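Local structure of glutathione S-transferase (Agrobacterium tumefaciens, 2YCD) at residues A[157-161]-A[197-201]; A[181-186]-A[203-208]. The protein probably conjugates glutathione to electrophilic compounds, as other members of the glutathione S-transferase superfamily do, and binds the conjugate S-(p-nitrobenzyl)glutathione. All blocks are in the same frame, centred on the assembly; numbering follows the deposited sequence.

Contact 1 of 2, residues A[157-161]-A[197-201]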
loop_
_atom_site.group_PDB
_atom_site.type_symbol
_atom_site.label_atom_id
_atom_site.label_comp_id
_atom_site.label_asym_id
_atom_site.label_seq_id
_atom_site.Cartn_x
_atom_site.Cartn_y
_atom_site.Cartn_z
ATOM N N LEU A 157 -16.317 0.160 -4.308
ATOM C CA LEU A 157 -17.027 -1.017 -3.830
ATOM C C LEU A 157 -17.849 -1.683 -4.944
ATOM O O LEU A 157 -17.897 -2.902 -5.024
ATOM C CB LEU A 157 -17.909 -0.685 -2.617
ATOM C CG LEU A 157 -17.164 -0.185 -1.365
ATOM C CD1 LEU A 157 -18.139 0.175 -0.256
ATOM C CD2 LEU A 157 -16.174 -1.222 -0.836
ATOM N N ASP A 158 -18.455 -0.869 -5.807
ATOM C CA ASP A 158 -19.121 -1.391 -7.013
ATOM C C ASP A 158 -18.126 -2.232 -7.806
ATOM O O ASP A 158 -18.415 -3.350 -8.206
ATOM C CB ASP A 158 -19.611 -0.272 -7.947
ATOM C CG ASP A 158 -20.811 0.501 -7.405
ATOM O OD1 ASP A 158 -21.502 0.020 -6.480
ATOM O OD2 ASP A 158 -21.059 1.610 -7.939
ATOM N N GLU A 159 -16.941 -1.675 -8.044
ATOM C CA GLU A 159 -15.916 -2.361 -8.826
ATOM C C GLU A 159 -15.437 -3.660 -8.163
ATOM O O GLU A 159 -15.298 -4.707 -8.816
ATOM C CB GLU A 159 -14.744 -1.400 -9.090
ATOM C CG GLU A 159 -15.129 -0.286 -10.084
ATOM C CD GLU A 159 -14.329 0.997 -9.934
ATOM O OE1 GLU A 159 -13.429 1.094 -9.072
ATOM O OE2 GLU A 159 -14.593 1.948 -10.698
ATOM N N LEU A 160 -15.180 -3.604 -6.859
ATOM C CA LEU A 160 -14.726 -4.787 -6.144
ATOM C C LEU A 160 -15.792 -5.885 -6.130
ATOM O O LEU A 160 -15.500 -7.071 -6.296
ATOM C CB LEU A 160 -14.349 -4.411 -4.701
ATOM C CG LEU A 160 -13.820 -5.566 -3.844
ATOM C CD1 LEU A 160 -12.516 -6.120 -4.402
ATOM C CD2 LEU A 160 -13.631 -5.130 -2.387
ATOM N N SER A 161 -17.035 -5.471 -5.909
ATOM C CA SER A 161 -18.166 -6.403 -5.857
ATOM C C SER A 161 -18.383 -7.096 -7.205
ATOM O O SER A 161 -18.590 -8.313 -7.257
ATOM C CB SER A 161 -19.411 -5.631 -5.437
ATOM O OG SER A 161 -20.557 -6.474 -5.464
ATOM N N TYR A 197 -23.906 -4.152 -0.305
ATOM C CA TYR A 197 -23.055 -4.970 -1.160
ATOM C C TYR A 197 -23.055 -6.412 -0.660
ATOM O O TYR A 197 -22.115 -6.860 0.006
ATOM C CB TYR A 197 -21.626 -4.404 -1.195
ATOM C CG TYR A 197 -21.576 -3.043 -1.847
ATOM C CD1 TYR A 197 -21.750 -1.888 -1.097
ATOM C CD2 TYR A 197 -21.371 -2.914 -3.215
ATOM C CE1 TYR A 197 -21.735 -0.648 -1.682
ATOM C CE2 TYR A 197 -21.344 -1.674 -3.817
ATOM C CZ TYR A 197 -21.527 -0.546 -3.052
ATOM O OH TYR A 197 -21.500 0.682 -3.655
ATOM N N GLY A 198 -24.122 -7.140 -0.972
ATOM C CA GLY A 198 -24.351 -8.439 -0.380
ATOM C C GLY A 198 -23.164 -9.378 -0.476
ATOM O O GLY A 198 -22.850 -10.067 0.494
ATOM N N ASN A 199 -22.506 -9.433 -1.637
ATOM C CA ASN A 199 -21.394 -10.367 -1.775
ATOM C C ASN A 199 -20.159 -9.938 -0.968
ATOM O O ASN A 199 -19.445 -10.782 -0.458
ATOM C CB ASN A 199 -21.072 -10.732 -3.248
ATOM C CG ASN A 199 -20.430 -9.598 -4.032
ATOM O OD1 ASN A 199 -20.558 -8.422 -3.696
ATOM N ND2 ASN A 199 -19.781 -9.957 -5.119
ATOM N N LEU A 200 -19.956 -8.633 -0.808
ATOM C CA LEU A 200 -18.851 -8.156 0.034
ATOM C C LEU A 200 -19.103 -8.419 1.511
ATOM O O LEU A 200 -18.188 -8.828 2.242
ATOM C CB LEU A 200 -18.581 -6.669 -0.222
ATOM C CG LEU A 200 -18.166 -6.250 -1.639
ATOM C CD1 LEU A 200 -17.793 -4.784 -1.631
ATOM C CD2 LEU A 200 -17.029 -7.089 -2.184
ATOM N N LEU A 201 -20.339 -8.194 1.960
ATOM C CA LEU A 201 -20.735 -8.520 3.322
ATOM C C LEU A 201 -20.526 -10.005 3.613
ATOM O O LEU A 201 -19.975 -10.376 4.644
ATOM C CB LEU A 201 -22.204 -8.158 3.513
ATOM C CG LEU A 201 -22.747 -8.412 4.919
ATOM C CD1 LEU A 201 -21.921 -7.650 5.959
ATOM C CD2 LEU A 201 -24.210 -7.991 4.968
#
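Leu157 lays its CB over one face of the Tyr197 ring, 3.8 Å from the ring centroid, which makes a CH-pi contact displaced toward CZ, the carbon that carries the hydroxyl. The two side chains cross at about a right angle; CD1 of the leucine touches CE1 of Tyr197, and its CD2 comes within 4.0 Å of Leu200 CD1. Asp158, one residue on, starts away from the partner segment but bends its carboxylate back to the edge of the same ring. There the Tyr197 hydroxyl donates a hydrogen bond of 2.9 Å from OH to Asp158 OD1, arriving from above the carboxylate plane (49° out of it). Leu157 covers one face of the phenol while Asp158 anchors its hydroxyl. Both segments belong to the all-helical C-terminal domain of the glutathione transferase fold; Tyr197 occupies the N-cap position of helix 198-208, and the contact fastens the start of that helix against the C-terminal part of helix 142-164. The buried Leu160 packs its CG 3.9 Å from Leu200 CD2. Ser161 is where the backbones come closest, its CA 6.2 Å from that of Leu200, and it meets the Asn199 amide twice. Its hydroxyl gives a short bond of 2.6 Å from Ser161 OG to Asn199 OD1, and its carbonyl takes the amide in return, Asn199 ND2 to Ser161 O 2.9 Å at a nearly straight 163°. Asn199 CG stands between its own backbone N and carbonyl carbon (chi1 72°), which turns the amide onto the serine; ND2 also bonds Gly165 O, just beyond helix 142-164. The paired bonds hold the amide against flipping, while the CB of Ser161 rests on Leu200 CG.

Contact 2 of 2, residues A[181-186]-A[203-208]; sequences MICVLR and YVERGK
Arg186 NE and Lys208 NZ converge on one oxygen, OE2 of Glu189, to which each forms a salt bridge, and the aliphatic portions of the two side chains run against each other, CD to CD 4.0 Å apart. The shared carboxylate probably offsets the closeness of the two cations. Lys208 NZ also has a weak bond to Glu205 OE2, at 3.3 Å, and Arg186 NH2 is hydrogen-bonded to Arg30 O. Beneath this charged end the interface is apolar. Val204 splits its two methyls between neighbours: CG1 lies 3.9 Å from Arg186 CG, and CG2 lies 3.8 Å from Leu185 CB. Ile182 contributes the most surface, its CG1 3.5 Å from CE2 of Tyr203 and its CD1 over the ring face, 4.0 Å from the centroid. That same CD1 touches Gly207 CA at 3.8 Å, packing directly on the helix backbone. The Tyr203 ring reaches under helix 176-185, its CG opposite the backbone N (chi1 171°); Leu185 CD1 and Met181 CG meet its edge, and its hydroxyl forms a hydrogen bond with OD1 of Asp178, in the first turn of that helix. The two short helical segments cross at -115° with axes 9.6 Å apart. Around the contact, helix 176-185 also packs on helix 105-135 through Met181 and Val184 and on helix 35-45 of the thioredoxin-like domain, whose Trp40 touches Ile182, while Phe213 of helix 211-225 touches both Arg186 and Lys208.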
loop_
_atom_site.group_PDB
_atom_site.type_symbol
_atom_site.label_atom_id
_atom_site.label_comp_id
_atom_site.label_asym_id
_atom_site.label_seq_id
_atom_site.Cartn_x
_atom_site.Cartn_y
_atom_site.Cartn_z
ATOM N N MET A 181 -7.522 -7.769 2.859
ATOM C CA MET A 181 -8.736 -7.165 2.315
ATOM C C MET A 181 -9.898 -7.162 3.315
ATOM O O MET A 181 -10.602 -6.151 3.445
ATOM C CB MET A 181 -9.164 -7.882 1.030
ATOM C CG MET A 181 -10.353 -7.207 0.312
ATOM S SD MET A 181 -9.918 -5.625 -0.461
ATOM C CE MET A 181 -9.026 -6.200 -1.915
ATOM N N ILE A 182 -10.085 -8.266 4.024
ATOM C CA ILE A 182 -11.160 -8.326 5.001
ATOM C C ILE A 182 -10.914 -7.375 6.169
ATOM O O ILE A 182 -11.830 -6.704 6.634
ATOM C CB ILE A 182 -11.439 -9.774 5.418
ATOM C CG1 ILE A 182 -12.104 -10.481 4.235
ATOM C CG2 ILE A 182 -12.369 -9.831 6.652
ATOM C CD1 ILE A 182 -12.212 -11.999 4.365
ATOM N N CYS A 183 -9.674 -7.279 6.642
ATOM C CA CYS A 183 -9.406 -6.347 7.735
ATOM C C CYS A 183 -9.634 -4.893 7.315
ATOM O O CYS A 183 -10.132 -4.097 8.120
ATOM C CB CYS A 183 -8.003 -6.549 8.313
ATOM S SG CYS A 183 -7.800 -8.104 9.240
ATOM N N VAL A 184 -9.312 -4.569 6.067
ATOM C CA VAL A 184 -9.602 -3.234 5.518
ATOM C C VAL A 184 -11.128 -2.998 5.446
ATOM O O VAL A 184 -11.646 -1.968 5.912
ATOM C CB VAL A 184 -8.892 -3.061 4.125
ATOM C CG1 VAL A 184 -9.517 -1.951 3.287
ATOM C CG2 VAL A 184 -7.365 -2.838 4.312
ATOM N N LEU A 185 -11.856 -3.952 4.878
ATOM C CA LEU A 185 -13.304 -3.797 4.707
ATOM C C LEU A 185 -14.029 -3.682 6.042
ATOM O O LEU A 185 -15.056 -3.000 6.128
ATOM C CB LEU A 185 -13.878 -4.969 3.904
ATOM C CG LEU A 185 -13.518 -4.990 2.417
ATOM C CD1 LEU A 185 -13.944 -6.305 1.801
ATOM C CD2 LEU A 185 -14.163 -3.824 1.685
ATOM N N ARG A 186 -13.509 -4.330 7.079
ATOM C CA ARG A 186 -14.135 -4.246 8.395
ATOM C C ARG A 186 -14.185 -2.835 8.962
ATOM O O ARG A 186 -15.000 -2.574 9.843
ATOM C CB ARG A 186 -13.486 -5.214 9.391
ATOM C CG ARG A 186 -13.844 -6.680 9.138
ATOM C CD ARG A 186 -13.497 -7.574 10.374
ATOM N NE ARG A 186 -14.272 -7.138 11.545
ATOM C CZ ARG A 186 -13.780 -6.779 12.731
ATOM N NH1 ARG A 186 -12.488 -6.839 12.978
ATOM N NH2 ARG A 186 -14.607 -6.368 13.697
ATOM N N TYR A 203 -18.572 -12.058 2.048
ATOM C CA TYR A 203 -17.126 -12.287 1.986
ATOM C C TYR A 203 -16.459 -11.965 3.338
ATOM O O TYR A 203 -15.731 -12.781 3.893
ATOM C CB TYR A 203 -16.556 -11.450 0.835
ATOM C CG TYR A 203 -15.041 -11.376 0.747
ATOM C CD1 TYR A 203 -14.285 -12.483 0.405
ATOM C CD2 TYR A 203 -14.376 -10.181 1.003
ATOM C CE1 TYR A 203 -12.898 -12.413 0.313
ATOM C CE2 TYR A 203 -13.000 -10.088 0.905
ATOM C CZ TYR A 203 -12.259 -11.195 0.569
ATOM O OH TYR A 203 -10.887 -11.106 0.505
ATOM N N VAL A 204 -16.758 -10.797 3.884
ATOM C CA VAL A 204 -16.231 -10.422 5.197
ATOM C C VAL A 204 -16.669 -11.443 6.258
ATOM O O VAL A 204 -15.857 -11.885 7.073
ATOM C CB VAL A 204 -16.702 -9.019 5.577
ATOM C CG1 VAL A 204 -16.418 -8.730 7.056
ATOM C CG2 VAL A 204 -16.023 -7.986 4.684
ATOM N N GLU A 205 -17.947 -11.828 6.244
ATOM C CA GLU A 205 -18.433 -12.813 7.206
ATOM C C GLU A 205 -17.759 -14.178 7.041
ATOM O O GLU A 205 -17.485 -14.865 8.045
ATOM C CB GLU A 205 -19.966 -12.941 7.183
ATOM C CG GLU A 205 -20.703 -11.671 7.644
ATOM C CD GLU A 205 -20.319 -11.216 9.047
ATOM O OE1 GLU A 205 -19.976 -12.073 9.888
ATOM O OE2 GLU A 205 -20.364 -9.993 9.312
ATOM N N ARG A 206 -17.464 -14.579 5.807
ATOM C CA ARG A 206 -16.749 -15.841 5.580
ATOM C C ARG A 206 -15.378 -15.837 6.274
ATOM O O ARG A 206 -14.945 -16.845 6.848
ATOM C CB ARG A 206 -16.569 -16.116 4.084
ATOM C CG ARG A 206 -17.812 -16.685 3.413
ATOM C CD ARG A 206 -17.482 -17.353 2.075
ATOM N NE ARG A 206 -16.997 -16.408 1.087
ATOM C CZ ARG A 206 -17.773 -15.582 0.402
ATOM N NH1 ARG A 206 -19.091 -15.566 0.613
ATOM N NH2 ARG A 206 -17.240 -14.772 -0.492
ATOM N N GLY A 207 -14.683 -14.701 6.199
ATOM C CA GLY A 207 -13.397 -14.576 6.870
ATOM C C GLY A 207 -13.533 -14.591 8.394
ATOM O O GLY A 207 -12.763 -15.253 9.090
ATOM N N LYS A 208 -14.509 -13.850 8.906
ATOM C CA LYS A 208 -14.722 -13.740 10.350
ATOM C C LYS A 208 -15.122 -15.067 10.983
ATOM O O LYS A 208 -14.915 -15.260 12.185
ATOM C CB LYS A 208 -15.786 -12.679 10.656
ATOM C CG LYS A 208 -15.330 -11.245 10.321
ATOM C CD LYS A 208 -16.458 -10.216 10.375
ATOM C CE LYS A 208 -17.161 -10.156 11.700
ATOM N NZ LYS A 208 -18.222 -9.093 11.659
#

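Helix 198-208 serves both contacts: its first turn meets helix 142-164 in contact 1, and its later turns cross helix 176-185 in contact 2. Contact 1 lies nearer the surface, its centre about 18 Å from the centre of the chain, against about 9 Å for contact 2, and three hydrogen bonds join its segments beside buried leucines. Contact 2 is buried and relies on aliphatic and CH-pi packing, its polar ends being satisfied by residues beyond the two segments. The apolar sides of the two contacts touch within the C-terminal domain, with Leu157 CD2 4.1 Å from Leu185 CD2 and Leu160 CD2 4.2 Å from Met181 SD.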